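Local structure of muconate lactonizing enzyme (Corynebacterium glutamicum, 3I4K) at residues 364-367 with 368-371; 62-65 with 66-70; 123-126 with 127-130; 272-276 with 277-281; 24-27 with 28-31. The protein belongs to the enolase superfamily, joining an N-terminal capping domain to a TIM-barrel-like C-terminal domain that holds a magnesium ion. One frame throughout, in Å; residues are numbered along the deposited sequence.

Overall arrangement
Interaction 4 lies nearest the middle of the chain and bears directly on the metal site formed by Asp-200, Glu-226 and Asp-251. The Lys-275 side chain is about 4 Å from the magnesium ion. Interaction 5 is a hairpin tip of the N-terminal domain that reaches toward the same site: the Phe-26 side chain is about 8 Å from the ion. Interaction 2 starts a helix of the N-terminal domain, and its nearest atoms come within about 6 Å of interaction 4. Interaction 3 borders the second subunit, its centre about 35 Å from that of interaction 5. Interaction 1 caps a surface helix near the C-terminus, centred about 22 Å from interaction 2.

Interaction 1 (364-367 with 368-371); sequences VDMD and KVNF
Asp-365 caps the first turn of helix 366-372 and meets Lys-368 with its carboxylate. Lys-368 N donates to Asp-365 OD1 at 2.9 Å, with a fairly straight N-H...O angle of 163°. The donor comes from above the carboxylate plane. Asp-367 N gives the same oxygen a second, weak bond. CG of Asp-365 lies anti to its backbone N (chi1 177°), which carries the carboxylate over these two amides. An acid at this N-cap position would also suit the positive end of the helix dipole. The backbone bonds then follow the alpha pattern. Val-369 N donates to Asp-365 O at 2.9 Å, and Phe-371 N donates to Asp-367 O at 2.8 Å.

The apolar contacts lie on the inner side. Met-366, a selenomethionine bent at chi2 and chi3, brings its SE to 4.0 Å from Val-369 CB. Val-364 CB lies 4.3 Å from Val-369 CG2.

The charged ends do not pair here. Lys-368 NZ stays 5.3 Å from Asp-365 OD2 and makes a weak, long ion pair with Asp-338.

The turn sits at the surface. Val-364 and Met-366 rest on Tyr-50 of strand 48-53. Met-366 and Val-369 pack on Arg-14 of strand 8-25, and Asp-365 shares a backbone bond with Tyr-340.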
loop_
_atom_site.group_PDB
_atom_site.type_symbol
_atom_site.label_atom_id
_atom_site.label_comp_id
_atom_site.label_asym_id
_atom_site.label_seq_id
_atom_site.Cartn_x
_atom_site.Cartn_y
_atom_site.Cartn_z
ATOM N N VAL A 364 -1.027 -26.168 10.564
ATOM C CA VAL A 364 -2.119 -26.516 11.460
ATOM C C VAL A 364 -2.073 -27.982 11.861
ATOM O O VAL A 364 -1.550 -28.818 11.126
ATOM C CB VAL A 364 -3.484 -26.238 10.805
ATOM C CG1 VAL A 364 -3.583 -24.772 10.406
ATOM C CG2 VAL A 364 -3.663 -27.125 9.592
ATOM N N ASP A 365 -2.611 -28.279 13.039
ATOM C CA ASP A 365 -2.677 -29.643 13.552
ATOM C C ASP A 365 -4.135 -30.059 13.409
ATOM O O ASP A 365 -4.947 -29.814 14.302
ATOM C CB ASP A 365 -2.277 -29.685 15.029
ATOM C CG ASP A 365 -2.410 -31.081 15.635
ATOM O OD1 ASP A 365 -3.451 -31.737 15.412
ATOM O OD2 ASP A 365 -1.481 -31.514 16.345
HETATM N N MSE A 366 -4.461 -30.684 12.284
HETATM C CA MSE A 366 -5.827 -31.109 12.014
HETATM C C MSE A 366 -6.526 -31.868 13.130
HETATM O O MSE A 366 -7.757 -31.849 13.222
HETATM C CB MSE A 366 -5.870 -31.925 10.727
HETATM C CG MSE A 366 -5.812 -31.052 9.493
HETATM SE SE MSE A 366 -7.138 -29.643 9.630
HETATM C CE MSE A 366 -8.606 -30.507 8.699
ATOM N N ASP A 367 -5.754 -32.539 13.976
ATOM C CA ASP A 367 -6.350 -33.278 15.077
ATOM C C ASP A 367 -6.933 -32.294 16.074
ATOM O O ASP A 367 -8.095 -32.413 16.473
ATOM C CB ASP A 367 -5.309 -34.168 15.763
ATOM C CG ASP A 367 -4.917 -35.362 14.913
ATOM O OD1 ASP A 367 -5.827 -36.093 14.469
ATOM O OD2 ASP A 367 -3.705 -35.571 14.691
ATOM N N LYS A 368 -6.125 -31.315 16.473
ATOM C CA LYS A 368 -6.579 -30.310 17.422
ATOM C C LYS A 368 -7.614 -29.389 16.790
ATOM O O LYS A 368 -8.472 -28.846 17.482
ATOM C CB LYS A 368 -5.391 -29.514 17.960
ATOM C CG LYS A 368 -4.521 -30.334 18.898
ATOM C CD LYS A 368 -3.459 -29.493 19.573
ATOM C CE LYS A 368 -2.702 -30.304 20.606
ATOM N NZ LYS A 368 -1.648 -29.496 21.283
ATOM N N VAL A 369 -7.541 -29.225 15.474
ATOM C CA VAL A 369 -8.507 -28.396 14.768
ATOM C C VAL A 369 -9.850 -29.111 14.852
ATOM O O VAL A 369 -10.882 -28.500 15.136
ATOM C CB VAL A 369 -8.129 -28.223 13.284
ATOM C CG1 VAL A 369 -9.317 -27.673 12.502
ATOM C CG2 VAL A 369 -6.938 -27.289 13.159
ATOM N N ASN A 370 -9.823 -30.415 14.599
ATOM C CA ASN A 370 -11.022 -31.239 14.656
ATOM C C ASN A 370 -11.550 -31.286 16.087
ATOM O O ASN A 370 -12.759 -31.247 16.314
ATOM C CB ASN A 370 -10.700 -32.655 14.175
ATOM C CG ASN A 370 -10.549 -32.739 12.671
ATOM O OD1 ASN A 370 -9.873 -33.632 12.156
ATOM N ND2 ASN A 370 -11.191 -31.820 11.954
ATOM N N PHE A 371 -10.630 -31.354 17.044
ATOM C CA PHE A 371 -10.980 -31.421 18.456
ATOM C C PHE A 371 -11.743 -30.197 18.934
ATOM O O PHE A 371 -12.707 -30.312 19.694
ATOM C CB PHE A 371 -9.720 -31.577 19.309
ATOM C CG PHE A 371 -9.997 -31.686 20.786
ATOM C CD1 PHE A 371 -10.747 -32.747 21.291
ATOM C CD2 PHE A 371 -9.510 -30.731 21.672
ATOM C CE1 PHE A 371 -11.007 -32.856 22.662
ATOM C CE2 PHE A 371 -9.763 -30.829 23.044
ATOM C CZ PHE A 371 -10.514 -31.894 23.539
#

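Interaction 2 (62-65 with 66-70); sequences GGES and VETMK
Ser-65 holds its OG between its own backbone N and carbonyl carbon (chi1 70°), while Glu-67 bends back at chi2 (82°), and the two groups meet. This is a helix N-cap: Ser-65 stands just before helix 66-81. Its hydroxyl does two things. Ser-65 OG accepts a bond from Thr-68 N at 3.3 Å, long but nearly straight at 168°. Ser-65 OG also donates to Glu-67 OE1 at 2.8 Å, on the anti side of the carboxylate and somewhat out of its plane. The serine hydroxyl thus links a backbone N-H to an acidic side chain in the first turn. The other carboxylate oxygen of Glu-67, OE2, forms a salt bridge with Arg-374. Ser-65 O starts the regular helix bonding by accepting Met-69 N at a short 2.6 Å.

Glu-64 runs beside this turn. Its side chain crosses that of Thr-68 at about a right angle, with Glu-64 CG 3.9 Å from the methyl Thr-68 CG2. Its carboxylate finds its hydrogen bonds outside the turn. OE1 accepts from Tyr-105 N and OE2 from Ala-106 N, at the start of helix 104-121. Two helix beginnings of the N-terminal domain are thereby joined. Met-69 crosses Glu-64 at about a right angle and packs on Tyr-105 and Ala-106. Met-69 CG comes within 3.6 Å of Glu-64 OE2, the oxygen that takes the Ala-106 amide.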
loop_
_atom_site.group_PDB
_atom_site.type_symbol
_atom_site.label_atom_id
_atom_site.label_comp_id
_atom_site.label_asym_id
_atom_site.label_seq_id
_atom_site.Cartn_x
_atom_site.Cartn_y
_atom_site.Cartn_z
ATOM N N GLY A 62 -17.617 -5.134 17.232
ATOM C CA GLY A 62 -17.988 -4.405 16.033
ATOM C C GLY A 62 -19.167 -4.892 15.222
ATOM O O GLY A 62 -19.416 -4.369 14.135
ATOM N N GLY A 63 -19.892 -5.893 15.714
ATOM C CA GLY A 63 -21.050 -6.366 14.969
ATOM C C GLY A 63 -20.874 -7.636 14.163
ATOM O O GLY A 63 -21.847 -8.184 13.632
ATOM N N GLU A 64 -19.638 -8.102 14.046
ATOM C CA GLU A 64 -19.383 -9.336 13.321
ATOM C C GLU A 64 -19.024 -10.420 14.312
ATOM O O GLU A 64 -18.416 -10.145 15.346
ATOM C CB GLU A 64 -18.231 -9.165 12.336
ATOM C CG GLU A 64 -18.650 -8.552 11.020
ATOM C CD GLU A 64 -17.517 -8.545 10.024
ATOM O OE1 GLU A 64 -16.816 -7.503 9.911
ATOM O OE2 GLU A 64 -17.329 -9.597 9.366
ATOM N N SER A 65 -19.408 -11.653 14.000
ATOM C CA SER A 65 -19.084 -12.772 14.873
ATOM C C SER A 65 -18.776 -14.007 14.043
ATOM O O SER A 65 -19.089 -14.075 12.845
ATOM C CB SER A 65 -20.247 -13.083 15.820
ATOM O OG SER A 65 -21.333 -13.640 15.105
ATOM N N VAL A 66 -18.162 -14.986 14.690
ATOM C CA VAL A 66 -17.825 -16.225 14.022
ATOM C C VAL A 66 -19.038 -16.740 13.234
ATOM O O VAL A 66 -18.888 -17.195 12.102
ATOM C CB VAL A 66 -17.334 -17.274 15.051
ATOM C CG1 VAL A 66 -18.291 -17.342 16.239
ATOM C CG2 VAL A 66 -17.219 -18.624 14.393
ATOM N N GLU A 67 -20.238 -16.643 13.815
ATOM C CA GLU A 67 -21.456 -17.094 13.131
ATOM C C GLU A 67 -21.721 -16.228 11.900
ATOM O O GLU A 67 -22.006 -16.730 10.808
ATOM C CB GLU A 67 -22.682 -17.013 14.056
ATOM C CG GLU A 67 -22.655 -17.891 15.305
ATOM C CD GLU A 67 -21.867 -17.278 16.434
ATOM O OE1 GLU A 67 -21.834 -16.032 16.509
ATOM O OE2 GLU A 67 -21.295 -18.032 17.256
ATOM N N THR A 68 -21.637 -14.918 12.098
ATOM C CA THR A 68 -21.851 -13.944 11.037
ATOM C C THR A 68 -20.851 -14.117 9.911
ATOM O O THR A 68 -21.199 -14.003 8.740
ATOM C CB THR A 68 -21.732 -12.506 11.600
ATOM O OG1 THR A 68 -23.043 -11.998 11.863
ATOM C CG2 THR A 68 -20.981 -11.598 10.650
HETATM N N MSE A 69 -19.604 -14.383 10.268
HETATM C CA MSE A 69 -18.564 -14.543 9.260
HETATM C C MSE A 69 -18.690 -15.834 8.453
HETATM O O MSE A 69 -18.387 -15.861 7.255
HETATM C CB MSE A 69 -17.192 -14.450 9.922
HETATM C CG MSE A 69 -16.894 -13.050 10.463
HETATM SE SE MSE A 69 -15.176 -12.897 11.349
HETATM C CE MSE A 69 -15.685 -13.309 13.159
ATOM N N LYS A 70 -19.151 -16.900 9.096
ATOM C CA LYS A 70 -19.300 -18.163 8.390
ATOM C C LYS A 70 -20.439 -18.045 7.381
ATOM O O LYS A 70 -20.336 -18.533 6.260
ATOM C CB LYS A 70 -19.566 -19.305 9.379
ATOM C CG LYS A 70 -19.618 -20.688 8.726
ATOM C CD LYS A 70 -19.644 -21.801 9.769
ATOM C CE LYS A 70 -19.903 -23.156 9.128
ATOM N NZ LYS A 70 -18.902 -23.480 8.066
#

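Interaction 3 (123-126 with 127-130); sequences NVPV and RDLL
Pro-125 lies over one face of the Arg-127 guanidinium, offset toward the rim. Pro-125 CG is 3.4 Å from Arg-127 CZ. Some of the shortest approaches here are doubtful. Arg-127 gets there because CG stands between its backbone N and carbonyl carbon (chi1 60°) and the chain then runs extended to NE. Asp-128 approaches the same proline near CD, with its OD2 over the ring. Asp-128 N also donates to Pro-125 O, a long bond of 3.3 Å with the donor well above the carbonyl plane.

Val-126 carries the next step. Val-126 O accepts Leu-129 N at 3.0 Å. Both bonds span three residues, as in a 3-10 turn. The Val-126 and Leu-130 side chains run side by side, with Val-126 CG1 4.0 Å from Leu-130 CD1. Val-126 is also covered by Gln-316 and Leu-282 of nearby helices.

The second subunit closes over part of this turn. Trp-118 of that subunit packs on Asp-128, and Leu-122 of that subunit on Val-124. The proline thus contacts a cationic group and a carboxylate through its ring carbons, and hydrogen bonding between the two halves of this buried turn is left to the backbone.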
loop_
_atom_site.group_PDB
_atom_site.type_symbol
_atom_site.label_atom_id
_atom_site.label_comp_id
_atom_site.label_asym_id
_atom_site.label_seq_id
_atom_site.Cartn_x
_atom_site.Cartn_y
_atom_site.Cartn_z
ATOM N N ASN A 123 6.487 -21.702 -2.452
ATOM C CA ASN A 123 7.491 -22.111 -1.482
ATOM C C ASN A 123 8.245 -20.934 -0.863
ATOM O O ASN A 123 9.480 -20.908 -0.828
ATOM C CB ASN A 123 8.473 -23.100 -2.122
ATOM C CG ASN A 123 9.306 -23.835 -1.088
ATOM O OD1 ASN A 123 8.767 -24.477 -0.179
ATOM N ND2 ASN A 123 10.626 -23.744 -1.214
ATOM N N VAL A 124 7.486 -19.963 -0.357
ATOM C CA VAL A 124 8.061 -18.785 0.285
ATOM C C VAL A 124 7.185 -18.356 1.457
ATOM O O VAL A 124 6.039 -18.789 1.572
ATOM C CB VAL A 124 8.141 -17.595 -0.696
ATOM C CG1 VAL A 124 9.043 -17.932 -1.859
ATOM C CG2 VAL A 124 6.743 -17.239 -1.189
ATOM N N PRO A 125 7.719 -17.510 2.354
ATOM C CA PRO A 125 6.940 -17.034 3.504
ATOM C C PRO A 125 5.845 -16.118 2.948
ATOM O O PRO A 125 5.948 -15.651 1.810
ATOM C CB PRO A 125 7.960 -16.235 4.312
ATOM C CG PRO A 125 9.289 -16.793 3.880
ATOM C CD PRO A 125 9.103 -17.016 2.417
ATOM N N VAL A 126 4.803 -15.854 3.726
ATOM C CA VAL A 126 3.750 -14.964 3.250
ATOM C C VAL A 126 4.284 -13.535 3.072
ATOM O O VAL A 126 3.814 -12.796 2.206
ATOM C CB VAL A 126 2.557 -14.948 4.226
ATOM C CG1 VAL A 126 1.800 -13.637 4.110
ATOM C CG2 VAL A 126 1.622 -16.119 3.919
ATOM N N ARG A 127 5.269 -13.154 3.882
ATOM C CA ARG A 127 5.849 -11.811 3.815
ATOM C C ARG A 127 6.563 -11.508 2.497
ATOM O O ARG A 127 6.728 -10.347 2.129
ATOM C CB ARG A 127 6.835 -11.601 4.960
ATOM C CG ARG A 127 7.985 -12.581 4.937
ATOM C CD ARG A 127 8.972 -12.310 6.037
ATOM N NE ARG A 127 10.087 -13.245 5.980
ATOM C CZ ARG A 127 10.006 -14.519 6.348
ATOM N NH1 ARG A 127 8.860 -15.003 6.809
ATOM N NH2 ARG A 127 11.068 -15.308 6.241
ATOM N N ASP A 128 7.010 -12.543 1.799
ATOM C CA ASP A 128 7.692 -12.328 0.530
ATOM C C ASP A 128 6.689 -11.943 -0.557
ATOM O O ASP A 128 7.068 -11.656 -1.687
ATOM C CB ASP A 128 8.478 -13.572 0.110
ATOM C CG ASP A 128 9.740 -13.770 0.929
ATOM O OD1 ASP A 128 10.115 -12.869 1.717
ATOM O OD2 ASP A 128 10.367 -14.834 0.772
ATOM N N LEU A 129 5.404 -11.952 -0.220
ATOM C CA LEU A 129 4.388 -11.544 -1.179
ATOM C C LEU A 129 3.978 -10.131 -0.781
ATOM O O LEU A 129 3.192 -9.473 -1.472
ATOM C CB LEU A 129 3.166 -12.463 -1.121
ATOM C CG LEU A 129 3.341 -13.938 -1.494
ATOM C CD1 LEU A 129 1.981 -14.611 -1.534
ATOM C CD2 LEU A 129 4.021 -14.049 -2.842
ATOM N N LEU A 130 4.548 -9.669 0.331
ATOM C CA LEU A 130 4.244 -8.354 0.888
ATOM C C LEU A 130 5.431 -7.389 0.947
ATOM O O LEU A 130 5.410 -6.444 1.726
ATOM C CB LEU A 130 3.675 -8.521 2.302
ATOM C CG LEU A 130 2.467 -9.452 2.441
ATOM C CD1 LEU A 130 2.162 -9.673 3.908
ATOM C CD2 LEU A 130 1.265 -8.867 1.711
#

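Interaction 4 (272-276 with 277-281); sequences IALKT and TKHGG
Lys-278 turns back along the end of strand 271-274 and crosses Lys-275 obliquely. Lys-275 CB and Lys-278 CB are 4.0 Å apart. Lys-275 is extended beyond CG. Lys-278 starts with CG anti to its backbone N (chi1 174°) and bends at chi3, which swings NZ back to the strand. There Lys-278 NZ donates to Ala-273 O at 2.7 Å, nearly along the C=O axis. Lys-275 NZ and Lys-278 NZ lie 4.9 Å apart. They are gathered round one carboxylate: Lys-278 NZ forms a salt bridge with Asp-251 OD1, and Lys-275 NZ is hydrogen-bonded to Asp-251 OD2. Asp-251 is a ligand of the magnesium ion, so both lysines hold a metal ligand from the second shell of the ion.

His-279 meets Leu-274 at about a right angle. Leu-274 CB lies in the plane of the imidazole at its edge, 3.8 Å from His-279 NE2. His-279 ND1 is hydrogen-bonded to Trp-255 O, which fixes the ring from another side.

The backbone keeps the bend compact. His-279 N donates to Lys-275 O at 3.0 Å, and Gly-281 N to Thr-276 O at 2.9 Å. A type I turn runs from Thr-277 to Gly-280.

The segment follows a barrel strand lying between strands 247-250 and 298-301. It leads into helix 282-294, on which Leu-274, Thr-276 and His-279 pack, while Phe-317 of helix 308-320 covers Leu-274 and Thr-276.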
loop_
_atom_site.group_PDB
_atom_site.type_symbol
_atom_site.label_atom_id
_atom_site.label_comp_id
_atom_site.label_asym_id
_atom_site.label_seq_id
_atom_site.Cartn_x
_atom_site.Cartn_y
_atom_site.Cartn_z
ATOM N N ILE A 272 -2.290 4.306 15.293
ATOM C CA ILE A 272 -3.400 3.537 14.741
ATOM C C ILE A 272 -3.184 2.053 15.034
ATOM O O ILE A 272 -2.121 1.501 14.737
ATOM C CB ILE A 272 -3.522 3.709 13.217
ATOM C CG1 ILE A 272 -4.038 5.118 12.894
ATOM C CG2 ILE A 272 -4.478 2.653 12.643
ATOM C CD1 ILE A 272 -4.285 5.344 11.429
ATOM N N ALA A 273 -4.194 1.416 15.625
ATOM C CA ALA A 273 -4.116 -0.010 15.945
ATOM C C ALA A 273 -4.419 -0.766 14.660
ATOM O O ALA A 273 -5.575 -0.931 14.288
ATOM C CB ALA A 273 -5.139 -0.365 17.031
ATOM N N LEU A 274 -3.368 -1.204 13.974
ATOM C CA LEU A 274 -3.517 -1.923 12.717
ATOM C C LEU A 274 -3.622 -3.425 12.947
ATOM O O LEU A 274 -2.743 -4.037 13.544
ATOM C CB LEU A 274 -2.341 -1.552 11.802
ATOM C CG LEU A 274 -1.760 -2.317 10.610
ATOM C CD1 LEU A 274 -2.723 -3.322 10.010
ATOM C CD2 LEU A 274 -1.324 -1.272 9.587
ATOM N N LYS A 275 -4.724 -4.004 12.483
ATOM C CA LYS A 275 -4.984 -5.430 12.634
ATOM C C LYS A 275 -5.377 -5.980 11.268
ATOM O O LYS A 275 -6.335 -5.502 10.648
ATOM C CB LYS A 275 -6.138 -5.656 13.614
ATOM C CG LYS A 275 -6.009 -4.921 14.933
ATOM C CD LYS A 275 -7.210 -5.209 15.841
ATOM C CE LYS A 275 -7.100 -4.454 17.164
ATOM N NZ LYS A 275 -8.330 -4.553 17.985
ATOM N N THR A 276 -4.643 -6.986 10.802
ATOM C CA THR A 276 -4.918 -7.581 9.502
ATOM C C THR A 276 -6.336 -8.131 9.411
ATOM O O THR A 276 -6.935 -8.158 8.338
ATOM C CB THR A 276 -3.886 -8.688 9.188
ATOM O OG1 THR A 276 -3.863 -9.650 10.259
ATOM C CG2 THR A 276 -2.497 -8.073 9.046
ATOM N N THR A 277 -6.883 -8.546 10.546
ATOM C CA THR A 277 -8.237 -9.082 10.571
ATOM C C THR A 277 -9.299 -7.989 10.418
ATOM O O THR A 277 -10.183 -8.081 9.556
ATOM C CB THR A 277 -8.496 -9.878 11.876
ATOM O OG1 THR A 277 -7.993 -9.147 13.004
ATOM C CG2 THR A 277 -7.797 -11.240 11.811
ATOM N N LYS A 278 -9.194 -6.953 11.242
ATOM C CA LYS A 278 -10.136 -5.842 11.218
ATOM C C LYS A 278 -10.124 -5.054 9.906
ATOM O O LYS A 278 -11.150 -4.517 9.504
ATOM C CB LYS A 278 -9.847 -4.892 12.381
ATOM C CG LYS A 278 -10.683 -3.601 12.381
ATOM C CD LYS A 278 -10.224 -2.633 13.488
ATOM C CE LYS A 278 -8.735 -2.291 13.363
ATOM N NZ LYS A 278 -8.307 -1.228 14.330
ATOM N N HIS A 279 -8.974 -4.994 9.234
ATOM C CA HIS A 279 -8.887 -4.236 7.996
ATOM C C HIS A 279 -9.360 -5.003 6.784
ATOM O O HIS A 279 -9.443 -4.456 5.683
ATOM C CB HIS A 279 -7.461 -3.735 7.784
ATOM C CG HIS A 279 -6.986 -2.825 8.872
ATOM N ND1 HIS A 279 -7.750 -1.786 9.355
ATOM C CD2 HIS A 279 -5.825 -2.794 9.567
ATOM C CE1 HIS A 279 -7.079 -1.153 10.303
ATOM N NE2 HIS A 279 -5.908 -1.744 10.450
ATOM N N GLY A 280 -9.676 -6.275 6.983
ATOM C CA GLY A 280 -10.159 -7.077 5.876
ATOM C C GLY A 280 -9.082 -7.667 4.993
ATOM O O GLY A 280 -9.268 -7.779 3.781
ATOM N N GLY A 281 -7.951 -8.030 5.582
ATOM C CA GLY A 281 -6.888 -8.641 4.802
ATOM C C GLY A 281 -5.521 -7.993 4.856
ATOM O O GLY A 281 -5.337 -6.899 5.403
#

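Interaction 5 (24-27 with 28-31); sequences HGFA and TTTS
His-24 and Ser-31 form a hydrogen-bonded antiparallel pair near the tip of a beta hairpin. Both backbone amides of the pair are satisfied. His-24 N donates to Ser-31 O at 2.7 Å, with the donor in the carbonyl plane. Ser-31 N donates to His-24 O at 2.8 Å and an almost straight 172°, though from above that carbonyl plane. His-24 O also takes a CA-H...O contact from Thr-30 CA, 3.5 Å away. Nearer the tip, Phe-26 N donates to Thr-29 O at 2.7 Å, and this bond closes the turn through Ala-27 and Thr-28. Gly-25 and Thr-30 form the non-hydrogen-bonded pair between. Thr-30 OG1 lies 3.8 Å from Gly-25 CA there, and the Gly-25 backbone bonds instead with Val-146.

Two hydroxyls approach the Phe-26 ring. CG of Phe-26 is anti to its carbonyl carbon (chi1 -61°), which lays the ring back along the second strand. Ser-31 OG sits at the ring edge, in plane, 3.7 Å from Phe-26 CE2. Thr-29 OG1 lies obliquely, 3.7 Å from Phe-26 CD2.

The hairpin joins strands 8-25 and 30-43 of the antiparallel N-terminal sheet. Its end meets the barrel where His-24 and Phe-26 touch Lys-171 of strand 167-171. The Phe-26 ring also meets Trp-60, in the loop after strand 48-53, at about 45°.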
loop_
_atom_site.group_PDB
_atom_site.type_symbol
_atom_site.label_atom_id
_atom_site.label_comp_id
_atom_site.label_asym_id
_atom_site.label_seq_id
_atom_site.Cartn_x
_atom_site.Cartn_y
_atom_site.Cartn_z
ATOM N N HIS A 24 -10.975 -13.588 30.329
ATOM C CA HIS A 24 -10.535 -12.310 29.772
ATOM C C HIS A 24 -11.726 -11.360 29.748
ATOM O O HIS A 24 -12.606 -11.476 28.900
ATOM C CB HIS A 24 -9.970 -12.517 28.360
ATOM C CG HIS A 24 -8.887 -11.552 28.000
ATOM N ND1 HIS A 24 -7.757 -11.382 28.771
ATOM C CD2 HIS A 24 -8.768 -10.687 26.964
ATOM C CE1 HIS A 24 -6.991 -10.452 28.228
ATOM N NE2 HIS A 24 -7.581 -10.015 27.130
ATOM N N GLY A 25 -11.744 -10.421 30.686
ATOM C CA GLY A 25 -12.858 -9.496 30.772
ATOM C C GLY A 25 -12.708 -8.158 30.071
ATOM O O GLY A 25 -11.681 -7.479 30.196
ATOM N N PHE A 26 -13.754 -7.781 29.342
ATOM C CA PHE A 26 -13.785 -6.517 28.618
ATOM C C PHE A 26 -14.750 -5.565 29.323
ATOM O O PHE A 26 -15.275 -5.867 30.401
ATOM C CB PHE A 26 -14.257 -6.738 27.181
ATOM C CG PHE A 26 -13.370 -7.649 26.377
ATOM C CD1 PHE A 26 -12.294 -7.139 25.661
ATOM C CD2 PHE A 26 -13.616 -9.021 26.330
ATOM C CE1 PHE A 26 -11.477 -7.975 24.907
ATOM C CE2 PHE A 26 -12.802 -9.865 25.580
ATOM C CZ PHE A 26 -11.733 -9.340 24.867
ATOM N N ALA A 27 -14.998 -4.422 28.694
ATOM C CA ALA A 27 -15.890 -3.422 29.255
ATOM C C ALA A 27 -17.288 -3.949 29.554
ATOM O O ALA A 27 -17.860 -3.643 30.597
ATOM C CB ALA A 27 -15.984 -2.217 28.311
ATOM N N THR A 28 -17.839 -4.750 28.650
ATOM C CA THR A 28 -19.196 -5.241 28.849
ATOM C C THR A 28 -19.392 -6.747 28.746
ATOM O O THR A 28 -20.513 -7.240 28.890
ATOM C CB THR A 28 -20.140 -4.566 27.861
ATOM O OG1 THR A 28 -19.864 -5.054 26.543
ATOM C CG2 THR A 28 -19.932 -3.043 27.885
ATOM N N THR A 29 -18.316 -7.477 28.493
ATOM C CA THR A 29 -18.393 -8.927 28.389
ATOM C C THR A 29 -17.154 -9.538 29.024
ATOM O O THR A 29 -16.241 -8.832 29.450
ATOM C CB THR A 29 -18.463 -9.416 26.912
ATOM O OG1 THR A 29 -17.296 -8.980 26.200
ATOM C CG2 THR A 29 -19.713 -8.888 26.221
ATOM N N THR A 30 -17.140 -10.860 29.083
ATOM C CA THR A 30 -16.022 -11.605 29.639
ATOM C C THR A 30 -15.916 -12.880 28.830
ATOM O O THR A 30 -16.902 -13.601 28.669
ATOM C CB THR A 30 -16.253 -11.960 31.120
ATOM O OG1 THR A 30 -16.307 -10.758 31.895
ATOM C CG2 THR A 30 -15.123 -12.840 31.637
ATOM N N SER A 31 -14.731 -13.138 28.293
ATOM C CA SER A 31 -14.508 -14.338 27.501
ATOM C C SER A 31 -13.766 -15.354 28.347
ATOM O O SER A 31 -12.935 -14.994 29.187
ATOM C CB SER A 31 -13.667 -14.027 26.251
ATOM O OG SER A 31 -14.363 -13.214 25.325
#